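Local coordinates for possible periplasmic protein (Campylobacter jejuni, PDB 3RGC) that acts as a SurA-like periplasmic chaperone and probably also catalyses peptidyl-prolyl cis-trans isomerisation, at residues 121-124 against 129-132; 73-78 against 87-92; 42-47 against 235-240; 147-152 against 189-194; 18-23 against 29-34. All coordinates share one frame; numbering follows the deposited sequence.

Interaction 1: residues 121-124 against 129-132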
# COMPACT_ATOMS: atom_id res chain seq x y z
N LYS B 121 13.80 21.01 11.99
CA LYS B 121 13.55 22.43 11.85
C LYS B 121 12.66 22.68 10.63
O LYS B 121 11.79 23.56 10.66
CB LYS B 121 14.85 23.21 11.76
CG LYS B 121 14.69 24.67 12.14
CD LYS B 121 14.29 24.84 13.60
CE LYS B 121 14.19 26.33 13.97
NZ LYS B 121 13.79 26.51 15.39
N PHE B 122 12.84 21.90 9.58
CA PHE B 122 11.96 21.97 8.43
C PHE B 122 10.53 21.60 8.82
O PHE B 122 9.56 22.23 8.39
CB PHE B 122 12.42 21.06 7.31
CG PHE B 122 11.53 21.10 6.11
CD1 PHE B 122 11.70 22.08 5.15
CD2 PHE B 122 10.51 20.17 5.96
CE1 PHE B 122 10.87 22.14 4.04
CE2 PHE B 122 9.68 20.22 4.86
CZ PHE B 122 9.86 21.20 3.90
N PHE B 123 10.40 20.56 9.64
CA PHE B 123 9.10 20.15 10.15
C PHE B 123 8.38 21.27 10.91
O PHE B 123 7.26 21.64 10.58
CB PHE B 123 9.26 18.95 11.07
CG PHE B 123 8.00 18.53 11.74
CD1 PHE B 123 6.92 18.07 10.99
CD2 PHE B 123 7.87 18.60 13.12
CE1 PHE B 123 5.74 17.68 11.59
CE2 PHE B 123 6.69 18.20 13.74
CZ PHE B 123 5.63 17.74 12.97
N GLU B 124 9.04 21.81 11.93
CA GLU B 124 8.46 22.89 12.74
C GLU B 124 8.03 24.08 11.90
O GLU B 124 7.13 24.82 12.30
CB GLU B 124 9.45 23.34 13.82
CG GLU B 124 9.88 22.23 14.77
CD GLU B 124 11.11 22.60 15.59
OE1 GLU B 124 11.48 23.80 15.61
OE2 GLU B 124 11.71 21.70 16.22
N LYS B 129 1.92 20.73 6.36
CA LYS B 129 2.06 19.74 5.31
C LYS B 129 2.02 18.33 5.86
O LYS B 129 2.17 17.35 5.12
CB LYS B 129 3.37 19.96 4.57
CG LYS B 129 3.65 21.40 4.19
CD LYS B 129 4.94 21.49 3.38
CE LYS B 129 5.11 22.85 2.73
NZ LYS B 129 6.26 22.88 1.76
N PHE B 130 1.81 18.21 7.17
CA PHE B 130 1.88 16.91 7.82
C PHE B 130 0.71 16.69 8.79
O PHE B 130 0.83 15.98 9.80
CB PHE B 130 3.23 16.75 8.52
CG PHE B 130 4.41 16.99 7.61
CD1 PHE B 130 4.95 15.96 6.86
CD2 PHE B 130 4.97 18.26 7.50
CE1 PHE B 130 6.03 16.19 6.01
CE2 PHE B 130 6.05 18.49 6.66
CZ PHE B 130 6.59 17.45 5.92
N THR B 131 -0.43 17.29 8.47
CA THR B 131 -1.62 17.18 9.29
C THR B 131 -2.27 15.81 9.12
O THR B 131 -2.55 15.40 7.99
CB THR B 131 -2.63 18.30 8.96
N PHE B 132 -2.50 15.12 10.23
CA PHE B 132 -3.20 13.84 10.21
C PHE B 132 -4.59 13.99 10.82
O PHE B 132 -4.77 14.69 11.82
CB PHE B 132 -2.41 12.76 10.96
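Phe122 and Phe123 of helix 116-125 both meet Phe130, which lies just past the end of that helix, so a helix and the loop leaving it are joined by an aromatic cluster. The loop leads into strand 135-143 of the sheet in the C-terminal, FKBP-clan domain. The tighter half of the contact is the Phe123-Phe130 pair, an offset edge-to-face stack in which the edge of Phe123 is directed at the face of Phe130. Its ring centroids are 5.8 Å apart and the planes open to 62°. The closest atoms are Phe123 CD1 and Phe130 CD2 at 4.0 Å, and Phe123 CE1 lies 4.1 Å from Phe130 CB. A first torsion that leaves Phe123 CG trans to its own nitrogen (chi1 175°) lets the end of the ring come up to Phe130, although its CB bond is not aimed at the loop. Phe122 adds a looser touch, edge against edge, its CE2 being 4.3 Å from Phe130 CZ. Helix 218-244 packs on the same cluster: Phe130 touches Val221 and Ala224, while the ring of Phe122 meets that of Tyr225. This side is largely aromatic and aliphatic, with Phe122 and Phe123 buried. On the solvent side, Lys121 and Glu124 are exposed and take no part in the aromatic packing. Their charges pair along the helix surface, Lys121 NZ standing 3.6 Å from Glu124 OE1.

Interaction 2: residues 73-78 against 87-92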
# COMPACT_ATOMS: atom_id res chain seq x y z
N ASN B 73 3.61 -2.54 -29.74
CA ASN B 73 2.53 -2.70 -30.71
C ASN B 73 1.19 -2.15 -30.21
O ASN B 73 0.47 -1.46 -30.93
CB ASN B 73 2.38 -4.16 -31.12
CG ASN B 73 3.54 -4.64 -31.97
OD1 ASN B 73 4.53 -3.93 -32.13
ND2 ASN B 73 3.42 -5.85 -32.51
N ALA B 74 0.86 -2.47 -28.96
CA ALA B 74 -0.37 -1.99 -28.35
C ALA B 74 -0.32 -0.47 -28.20
O ALA B 74 -1.29 0.23 -28.50
CB ALA B 74 -0.60 -2.66 -27.00
N PHE B 75 0.81 0.04 -27.73
CA PHE B 75 0.97 1.48 -27.61
C PHE B 75 0.84 2.15 -28.99
O PHE B 75 0.29 3.25 -29.10
CB PHE B 75 2.29 1.85 -26.94
CG PHE B 75 2.53 3.33 -26.89
CD1 PHE B 75 1.99 4.09 -25.87
CD2 PHE B 75 3.26 3.96 -27.88
CE1 PHE B 75 2.19 5.46 -25.83
CE2 PHE B 75 3.46 5.32 -27.85
CZ PHE B 75 2.92 6.07 -26.83
N LYS B 76 1.34 1.48 -30.03
CA LYS B 76 1.29 2.03 -31.38
C LYS B 76 -0.13 2.01 -31.95
O LYS B 76 -0.49 2.87 -32.76
CB LYS B 76 2.24 1.28 -32.31
CG LYS B 76 3.66 1.84 -32.36
CD LYS B 76 4.55 0.90 -33.13
CE LYS B 76 5.91 1.51 -33.39
NZ LYS B 76 6.83 0.54 -34.04
N ALA B 77 -0.93 1.04 -31.52
CA ALA B 77 -2.31 0.96 -31.99
C ALA B 77 -3.13 2.06 -31.33
O ALA B 77 -3.84 2.81 -31.99
CB ALA B 77 -2.90 -0.42 -31.71
N ASN B 78 -3.00 2.18 -30.01
CA ASN B 78 -3.64 3.26 -29.28
C ASN B 78 -3.37 4.62 -29.91
O ASN B 78 -4.28 5.43 -30.06
CB ASN B 78 -3.20 3.26 -27.81
CG ASN B 78 -3.56 4.56 -27.10
OD1 ASN B 78 -4.73 4.79 -26.78
ND2 ASN B 78 -2.56 5.40 -26.84
N GLU B 87 6.03 8.94 -34.52
CA GLU B 87 7.22 9.74 -34.77
C GLU B 87 7.17 11.05 -33.99
O GLU B 87 8.20 11.53 -33.51
CB GLU B 87 7.39 9.98 -36.27
CG GLU B 87 7.44 8.68 -37.08
CD GLU B 87 7.58 8.92 -38.58
OE1 GLU B 87 7.07 9.95 -39.07
OE2 GLU B 87 8.21 8.08 -39.26
N GLN B 88 5.98 11.61 -33.87
CA GLN B 88 5.80 12.85 -33.13
C GLN B 88 6.03 12.55 -31.67
O GLN B 88 6.79 13.24 -31.00
CB GLN B 88 4.38 13.41 -33.33
CG GLN B 88 4.21 14.85 -32.84
CD GLN B 88 5.25 15.80 -33.43
OE1 GLN B 88 5.47 15.82 -34.65
NE2 GLN B 88 5.90 16.60 -32.58
N PHE B 89 5.35 11.51 -31.19
CA PHE B 89 5.51 11.04 -29.82
C PHE B 89 6.98 10.92 -29.44
O PHE B 89 7.39 11.46 -28.41
CB PHE B 89 4.82 9.69 -29.65
CG PHE B 89 5.16 9.00 -28.35
CD1 PHE B 89 4.48 9.31 -27.19
CD2 PHE B 89 6.16 8.05 -28.31
CE1 PHE B 89 4.79 8.68 -25.99
CE2 PHE B 89 6.47 7.41 -27.12
CZ PHE B 89 5.79 7.73 -25.96
N ARG B 90 7.77 10.21 -30.25
CA ARG B 90 9.20 10.05 -29.99
C ARG B 90 9.87 11.40 -29.88
O ARG B 90 10.73 11.60 -29.03
CB ARG B 90 9.90 9.26 -31.09
CG ARG B 90 9.62 7.76 -31.11
CD ARG B 90 10.47 7.04 -32.16
NE ARG B 90 11.72 6.47 -31.63
CZ ARG B 90 12.94 6.93 -31.92
NH1 ARG B 90 13.08 7.96 -32.75
NH2 ARG B 90 14.01 6.35 -31.39
N THR B 91 9.51 12.32 -30.76
CA THR B 91 10.14 13.63 -30.75
C THR B 91 9.84 14.35 -29.45
O THR B 91 10.75 14.89 -28.81
CB THR B 91 9.69 14.48 -31.95
OG1 THR B 91 10.10 13.86 -33.17
CG2 THR B 91 10.28 15.88 -31.87
N ASN B 92 8.58 14.35 -29.04
CA ASN B 92 8.21 15.02 -27.80
C ASN B 92 8.76 14.31 -26.57
O ASN B 92 9.10 14.96 -25.59
CB ASN B 92 6.70 15.18 -27.68
CG ASN B 92 6.13 16.06 -28.77
OD1 ASN B 92 6.81 16.94 -29.31
ND2 ASN B 92 4.87 15.82 -29.12
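Phe75 reaches across to Phe89 as the one side chain of 73-78 that touches 87-92, and its ring does so through the end remote from the backbone. From CB, which points toward the other helix, the chain is carried outward by a first torsion placing CG opposite the backbone nitrogen (chi1 176°). Beyond CG, the ring delivers its far atoms to Phe89: CE1 comes within 4.1 Å of Phe89 CE1, and CE2 lies 3.7 Å from Phe89 CE2. The tip, CZ, goes deepest, at 3.3 Å from Phe89 CE1 and 3.4 Å from Phe89 CZ, sitting above one face but displaced toward the rim. The Phe75-Phe89 pair is therefore edge-to-face, with ring centroids 4.6 Å apart and planes inclined at 55°. Helices 72-81 and 86-107 are two consecutive helices of the SurA N-terminal family region, joined by a short loop, and the two rings meet from opposite directions, Phe89 lying in the first turn of its helix. Helix 54-67 backs both rings, Leu65 against Phe75 and Ile61 against Phe89. Nearby Arg90 turns to the same helix through a salt bridge with Asp58. Because the meeting groups are hydrocarbon alone, the link probably rests on dispersion and on ring-edge hydrogens directed at a pi face, in a tilted pair and not a perpendicular T.

Interaction 3: residues 42-47 against 235-240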
# COMPACT_ATOMS: atom_id res chain seq x y z
N ILE B 42 17.77 25.31 -23.35
CA ILE B 42 18.52 24.85 -24.51
C ILE B 42 19.97 25.29 -24.39
O ILE B 42 20.88 24.51 -24.67
CB ILE B 42 17.92 25.40 -25.80
CG1 ILE B 42 16.60 24.71 -26.11
CG2 ILE B 42 18.89 25.23 -26.96
CD1 ILE B 42 15.75 25.44 -27.14
N SER B 43 20.18 26.52 -23.96
CA SER B 43 21.54 27.06 -23.83
C SER B 43 22.33 26.39 -22.72
O SER B 43 23.54 26.16 -22.84
CB SER B 43 21.48 28.58 -23.61
OG SER B 43 22.37 28.97 -22.58
N GLN B 44 21.66 26.08 -21.62
CA GLN B 44 22.26 25.32 -20.54
C GLN B 44 22.55 23.88 -21.00
O GLN B 44 23.56 23.29 -20.62
CB GLN B 44 21.34 25.30 -19.33
CG GLN B 44 21.27 26.64 -18.62
CD GLN B 44 22.65 27.17 -18.23
OE1 GLN B 44 23.45 26.47 -17.61
NE2 GLN B 44 22.93 28.41 -18.62
N MET B 45 21.66 23.33 -21.82
CA MET B 45 21.86 22.00 -22.39
C MET B 45 23.18 21.92 -23.17
O MET B 45 23.96 20.99 -23.00
CB MET B 45 20.66 21.61 -23.26
CG MET B 45 19.41 21.17 -22.45
SD MET B 45 18.02 20.61 -23.46
CE MET B 45 18.86 19.61 -24.67
N LYS B 46 23.44 22.92 -24.00
CA LYS B 46 24.70 23.03 -24.73
C LYS B 46 25.91 23.06 -23.79
O LYS B 46 26.83 22.26 -23.91
CB LYS B 46 24.72 24.30 -25.57
CG LYS B 46 23.58 24.40 -26.58
CD LYS B 46 23.64 25.73 -27.33
CE LYS B 46 22.45 25.89 -28.24
NZ LYS B 46 22.32 24.73 -29.15
N GLN B 47 25.89 24.02 -22.86
CA GLN B 47 27.02 24.26 -21.97
C GLN B 47 27.31 23.07 -21.06
O GLN B 47 28.47 22.80 -20.75
CB GLN B 47 26.78 25.51 -21.13
CG GLN B 47 26.56 26.78 -21.94
CD GLN B 47 26.29 27.98 -21.04
OE1 GLN B 47 26.75 28.03 -19.90
NE2 GLN B 47 25.52 28.94 -21.56
N GLN B 235 15.36 26.36 -8.91
CA GLN B 235 14.79 27.69 -9.09
C GLN B 235 15.85 28.78 -8.94
O GLN B 235 15.99 29.63 -9.81
CB GLN B 235 13.66 27.94 -8.08
CG GLN B 235 12.31 27.40 -8.52
CD GLN B 235 11.62 28.30 -9.52
OE1 GLN B 235 12.06 29.43 -9.77
NE2 GLN B 235 10.52 27.82 -10.09
N ASP B 236 16.59 28.73 -7.85
CA ASP B 236 17.64 29.71 -7.61
C ASP B 236 18.64 29.73 -8.76
O ASP B 236 19.13 30.79 -9.16
CB ASP B 236 18.34 29.40 -6.28
CG ASP B 236 19.55 30.28 -6.04
OD1 ASP B 236 19.36 31.43 -5.58
OD2 ASP B 236 20.68 29.83 -6.30
N TYR B 237 18.96 28.55 -9.28
CA TYR B 237 19.92 28.44 -10.36
C TYR B 237 19.42 29.20 -11.58
O TYR B 237 20.20 29.92 -12.24
CB TYR B 237 20.15 26.96 -10.71
CG TYR B 237 21.18 26.73 -11.79
CD1 TYR B 237 22.50 26.45 -11.47
CD2 TYR B 237 20.83 26.80 -13.13
CE1 TYR B 237 23.45 26.26 -12.47
CE2 TYR B 237 21.76 26.61 -14.12
CZ TYR B 237 23.06 26.33 -13.79
OH TYR B 237 23.98 26.13 -14.79
N PHE B 238 18.13 29.06 -11.89
CA PHE B 238 17.53 29.81 -12.99
C PHE B 238 17.24 31.29 -12.72
O PHE B 238 17.31 32.10 -13.64
CB PHE B 238 16.33 29.07 -13.59
CG PHE B 238 16.72 27.88 -14.41
CD1 PHE B 238 17.32 28.04 -15.65
CD2 PHE B 238 16.56 26.59 -13.92
CE1 PHE B 238 17.72 26.95 -16.40
CE2 PHE B 238 16.96 25.50 -14.67
CZ PHE B 238 17.54 25.68 -15.91
N ASP B 239 16.96 31.65 -11.47
CA ASP B 239 16.86 33.09 -11.14
C ASP B 239 18.18 33.80 -11.41
O ASP B 239 18.21 34.81 -12.11
CB ASP B 239 16.48 33.32 -9.68
CG ASP B 239 15.14 32.73 -9.33
OD1 ASP B 239 14.31 32.58 -10.26
OD2 ASP B 239 14.92 32.41 -8.14
N LYS B 240 19.26 33.26 -10.85
CA LYS B 240 20.58 33.83 -11.06
C LYS B 240 20.89 33.92 -12.55
O LYS B 240 21.64 34.78 -12.99
CB LYS B 240 21.65 32.99 -10.37
CG LYS B 240 21.69 33.10 -8.86
CD LYS B 240 22.89 32.34 -8.31
CE LYS B 240 23.02 32.49 -6.81
NZ LYS B 240 24.19 31.72 -6.28
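One hydrogen bond joins the helices: Tyr237 OH donates to Gln44 OE1 over 2.9 Å. Its geometry is not that of an in-plane lone-pair bond, because the hydroxyl stands 47° above the carbonyl plane, with a C=O...O angle of 133°. The amide is also turned 75° from the phenol ring, and OE1 sits at the ring's edge, near its plane. A bend at chi2 folds the Gln44 chain so that its amide ends beside the hydroxyl.

The apolar contact is lighter. Gln44 CG approaches Phe238 CE1 at 4.2 Å, the two side chains sliding past one another in opposite directions. Residues 42-47 belong to helix 30-48 of the SurA N-terminal region, whereas 235-240 lie on helix 218-244, close to the C terminus; a late helix thus packs back on an early one, the domain between them being an insertion, consistent with a SurA-like chaperone core. Helix 86-107 completes the packing, with Leu102 on Gln44 and Ile106 on both Tyr237 and Phe238.

Within helix 218-244 the two aromatics also support each other, Tyr237 CD2 lying over the centre of the Phe238 ring. A long ion pair, Lys240 NZ to Asp236 OD2 at 4.0 Å, stays within that helix.

Interaction 4: residues 147-152 against 189-194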
# COMPACT_ATOMS: atom_id res chain seq x y z
N GLN B 147 -2.77 -10.52 -3.88
CA GLN B 147 -3.11 -10.25 -5.28
C GLN B 147 -4.61 -10.07 -5.55
O GLN B 147 -4.98 -9.46 -6.56
CB GLN B 147 -2.55 -11.34 -6.21
CG GLN B 147 -1.10 -11.13 -6.56
CD GLN B 147 -0.78 -9.69 -6.87
OE1 GLN B 147 -1.33 -9.11 -7.81
NE2 GLN B 147 0.09 -9.09 -6.06
N THR B 148 -5.47 -10.59 -4.68
CA THR B 148 -6.91 -10.37 -4.83
C THR B 148 -7.29 -8.95 -4.37
O THR B 148 -8.24 -8.35 -4.88
CB THR B 148 -7.77 -11.42 -4.08
OG1 THR B 148 -7.81 -11.10 -2.68
CG2 THR B 148 -7.19 -12.81 -4.25
N LEU B 149 -6.54 -8.43 -3.41
CA LEU B 149 -6.71 -7.04 -3.02
C LEU B 149 -6.06 -6.09 -4.02
O LEU B 149 -6.56 -4.99 -4.25
CB LEU B 149 -6.17 -6.79 -1.60
CG LEU B 149 -6.79 -7.67 -0.52
CD1 LEU B 149 -6.20 -7.35 0.83
CD2 LEU B 149 -8.33 -7.53 -0.50
N GLU B 150 -4.96 -6.52 -4.64
CA GLU B 150 -4.33 -5.73 -5.70
C GLU B 150 -5.30 -5.54 -6.86
O GLU B 150 -5.50 -4.43 -7.33
CB GLU B 150 -3.03 -6.37 -6.20
CG GLU B 150 -1.84 -6.18 -5.27
CD GLU B 150 -1.47 -4.72 -5.09
OE1 GLU B 150 -1.98 -3.87 -5.85
OE2 GLU B 150 -0.67 -4.42 -4.18
N ASN B 151 -5.89 -6.63 -7.31
CA ASN B 151 -6.91 -6.59 -8.35
C ASN B 151 -8.13 -5.68 -8.03
O ASN B 151 -8.96 -5.43 -8.90
CB ASN B 151 -7.33 -8.01 -8.75
CG ASN B 151 -6.16 -8.83 -9.27
OD1 ASN B 151 -5.13 -8.26 -9.61
ND2 ASN B 151 -6.32 -10.15 -9.33
N ILE B 152 -8.23 -5.19 -6.80
CA ILE B 152 -9.29 -4.23 -6.47
C ILE B 152 -8.76 -2.79 -6.50
O ILE B 152 -9.48 -1.87 -6.92
CB ILE B 152 -9.95 -4.55 -5.12
CG1 ILE B 152 -10.63 -5.92 -5.17
CG2 ILE B 152 -10.99 -3.52 -4.76
CD1 ILE B 152 -11.06 -6.41 -3.81
N SER B 189 -6.01 2.75 -0.55
CA SER B 189 -4.69 2.69 0.06
C SER B 189 -3.90 1.64 -0.70
O SER B 189 -4.44 0.95 -1.56
CB SER B 189 -4.79 2.28 1.52
OG SER B 189 -5.22 0.93 1.64
N PRO B 190 -2.60 1.51 -0.38
CA PRO B 190 -1.89 0.33 -0.87
C PRO B 190 -2.41 -0.93 -0.18
O PRO B 190 -3.15 -0.82 0.80
CB PRO B 190 -0.43 0.60 -0.45
CG PRO B 190 -0.53 1.58 0.68
CD PRO B 190 -1.73 2.42 0.38
N VAL B 191 -2.06 -2.10 -0.69
CA VAL B 191 -2.35 -3.33 0.00
C VAL B 191 -1.38 -3.48 1.18
O VAL B 191 -0.16 -3.44 1.02
CB VAL B 191 -2.24 -4.55 -0.92
CG1 VAL B 191 -2.37 -5.85 -0.11
CG2 VAL B 191 -3.31 -4.48 -2.03
N LEU B 192 -1.94 -3.66 2.37
CA LEU B 192 -1.17 -3.61 3.61
C LEU B 192 -1.15 -4.95 4.33
O LEU B 192 -2.12 -5.70 4.27
CB LEU B 192 -1.78 -2.55 4.54
CG LEU B 192 -1.85 -1.11 4.03
CD1 LEU B 192 -2.28 -0.18 5.15
CD2 LEU B 192 -0.49 -0.70 3.47
N ASN B 193 -0.05 -5.26 5.02
CA ASN B 193 -0.02 -6.37 5.97
C ASN B 193 -1.02 -6.05 7.06
O ASN B 193 -1.06 -4.93 7.55
CB ASN B 193 1.36 -6.55 6.62
CG ASN B 193 2.42 -7.04 5.64
OD1 ASN B 193 2.27 -8.08 5.01
ND2 ASN B 193 3.50 -6.27 5.53
N GLY B 194 -1.83 -7.04 7.44
CA GLY B 194 -2.75 -6.90 8.54
C GLY B 194 -2.51 -8.05 9.50
O GLY B 194 -1.69 -8.93 9.21
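Val191 presses its CG2 methyl between Leu149 and Glu150, tying helix 146-154 to the chain around strand 192-193. That strand is an outer member of the four-stranded antiparallel sheet in the FKBP-clan domain, consistent with the fold of a prolyl isomerase.

Apolar packing comes first. Leu149 CB lies 3.7 Å from Val191 CG2 and 4.2 Å from Val191 CG1, so it is the base of the leucine that meets both branches. Leu149 also packs on Tyr141, Ser143 and Tyr198 of the neighbouring strands.

The second kind of contact sets a carboxylate against a methyl. A bent Glu150 (chi2 -62°) swings its acid obliquely past the valine, bringing OE2 to 3.4 Å from Val191 CG2 and 3.6 Å from Val191 CB. These are van der Waals contacts of a carboxylate oxygen with C-H groups, without a hydrogen bond.

The polar bonds run elsewhere. The second subunit comes close, where Asn151 ND2 binds Asp128 O of that subunit and Val191 packs on its Pro184. On the loop itself Ser189 OG donates to Pro190 O at 2.8 Å, while the same hydroxyl is also bonded to the backbone N of Tyr201.

Interaction 5: residues 18-23 against 29-34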
# COMPACT_ATOMS: atom_id res chain seq x y z
N ASP B 18 3.47 32.71 -31.83
CA ASP B 18 2.19 32.33 -32.39
C ASP B 18 1.91 30.83 -32.19
O ASP B 18 0.93 30.45 -31.55
CB ASP B 18 2.15 32.70 -33.87
CG ASP B 18 0.84 32.31 -34.53
OD1 ASP B 18 -0.09 33.15 -34.54
OD2 ASP B 18 0.75 31.18 -35.04
N GLN B 19 2.77 29.98 -32.73
CA GLN B 19 2.58 28.54 -32.62
C GLN B 19 2.55 28.05 -31.17
O GLN B 19 1.91 27.04 -30.86
CB GLN B 19 3.65 27.80 -33.43
CG GLN B 19 3.36 27.77 -34.93
CD GLN B 19 4.59 27.56 -35.79
OE1 GLN B 19 5.52 28.37 -35.77
NE2 GLN B 19 4.60 26.48 -36.55
N THR B 20 3.21 28.78 -30.28
CA THR B 20 3.23 28.43 -28.87
C THR B 20 1.94 28.87 -28.17
O THR B 20 1.44 28.17 -27.28
CB THR B 20 4.46 29.01 -28.14
OG1 THR B 20 5.65 28.42 -28.67
CG2 THR B 20 4.39 28.68 -26.65
N MET B 21 1.41 30.02 -28.57
CA MET B 21 0.14 30.47 -28.04
C MET B 21 -0.92 29.41 -28.27
O MET B 21 -1.83 29.25 -27.47
CB MET B 21 -0.30 31.78 -28.71
CG MET B 21 0.57 32.97 -28.37
SD MET B 21 0.23 34.39 -29.42
CE MET B 21 -1.46 34.74 -28.97
N LYS B 22 -0.78 28.67 -29.37
CA LYS B 22 -1.73 27.64 -29.77
C LYS B 22 -1.57 26.40 -28.92
O LYS B 22 -2.55 25.85 -28.42
CB LYS B 22 -1.50 27.24 -31.22
CG LYS B 22 -1.69 28.34 -32.24
CD LYS B 22 -1.51 27.78 -33.64
CE LYS B 22 -1.04 28.83 -34.63
NZ LYS B 22 -0.77 28.22 -35.97
N ALA B 23 -0.33 25.95 -28.78
CA ALA B 23 -0.04 24.75 -28.01
C ALA B 23 -0.65 24.74 -26.59
O ALA B 23 -0.97 23.67 -26.05
CB ALA B 23 1.45 24.51 -27.95
N ASN B 29 2.02 37.67 -22.58
CA ASN B 29 3.39 37.39 -22.20
C ASN B 29 3.60 35.98 -21.64
O ASN B 29 4.70 35.65 -21.20
CB ASN B 29 3.88 38.43 -21.19
N LYS B 30 2.55 35.16 -21.65
CA LYS B 30 2.66 33.78 -21.19
C LYS B 30 3.43 32.93 -22.20
O LYS B 30 4.37 32.23 -21.83
CB LYS B 30 1.27 33.18 -20.91
N ALA B 31 3.03 32.98 -23.48
CA ALA B 31 3.76 32.23 -24.51
C ALA B 31 5.21 32.72 -24.57
O ALA B 31 6.14 31.96 -24.85
CB ALA B 31 3.07 32.36 -25.87
N LEU B 32 5.39 34.00 -24.27
CA LEU B 32 6.68 34.65 -24.30
C LEU B 32 7.53 34.14 -23.15
O LEU B 32 8.73 33.88 -23.32
CB LEU B 32 6.50 36.16 -24.17
CG LEU B 32 7.46 37.08 -24.92
CD1 LEU B 32 7.28 36.91 -26.42
CD2 LEU B 32 7.21 38.52 -24.51
N GLY B 33 6.91 34.00 -21.98
CA GLY B 33 7.59 33.45 -20.82
C GLY B 33 8.11 32.04 -21.07
O GLY B 33 9.27 31.74 -20.81
N VAL B 34 7.24 31.18 -21.59
CA VAL B 34 7.63 29.81 -21.90
C VAL B 34 8.82 29.79 -22.86
O VAL B 34 9.83 29.12 -22.61
CB VAL B 34 6.48 29.03 -22.55
CG1 VAL B 34 7.02 27.84 -23.33
CG2 VAL B 34 5.49 28.58 -21.50
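Thr20 and Met21 meet Ala31 from nearly equal first torsions, which place different branches there: the CG2 methyl of Thr20 and CG of Met21. In Thr20, chi1 of -64° puts CG2 trans to the backbone nitrogen, turning the methyl branch toward the second helix, while OG1 stays beside its own backbone and bonds to Asp16 O one turn earlier. In Met21 the same angle is -68°, and CG is trans to the carbonyl carbon; the base of the chain then lies against Ala31, before a bend at chi3 carries CE aside.

The nearest approach is Met21 CG to Ala31 CB at 3.6 Å. That small methyl also comes to 3.9 Å from Met21 N, so it rests on the backbone of the first helix as well as on a side chain. Such closeness fits the spacing of the main chains, Met21 CA and Ala31 CA being 5.4 Å apart. Helices 14-23 and 30-48 of the SurA N-terminal region are consecutive, joined by a short loop and packed nearly at right angles: the axes of 18-23 and 30-34 approach to 9.0 Å at 103°.

Thr20 CG2 extends the hydrophobic contact along the second helix, at 4.0 Å from Ala31 CB and 4.3 Å from Val34 CG1. Ala31 is buried, whereas Val34 is exposed, so the packing thins toward solvent. On the outer surface of helix 14-23, Lys22 NZ pairs with Asp18 OD2 at 3.5 Å.

Interactions 1, 3 and 4 are buried, interaction 2 lies at the surface and interaction 5 is intermediate. Helix 30-48 serves both interaction 3 and interaction 5, whose nearest atoms are about 8 Å apart; helix 86-107 contributes to interaction 2 and also backs interaction 3. Helix 218-244 supplies one side of interaction 3 and packs on interaction 1. Chemistry does not simply follow burial: interactions 1 and 2 are both aromatic, though one is buried and the other superficial. The chain-spanning interaction 3 has a cross-segment hydrogen bond, interaction 5 relies on aliphatic packing, and interaction 4 adds to that a carboxylate against a valine methyl. Interaction 4 is the one near the second subunit.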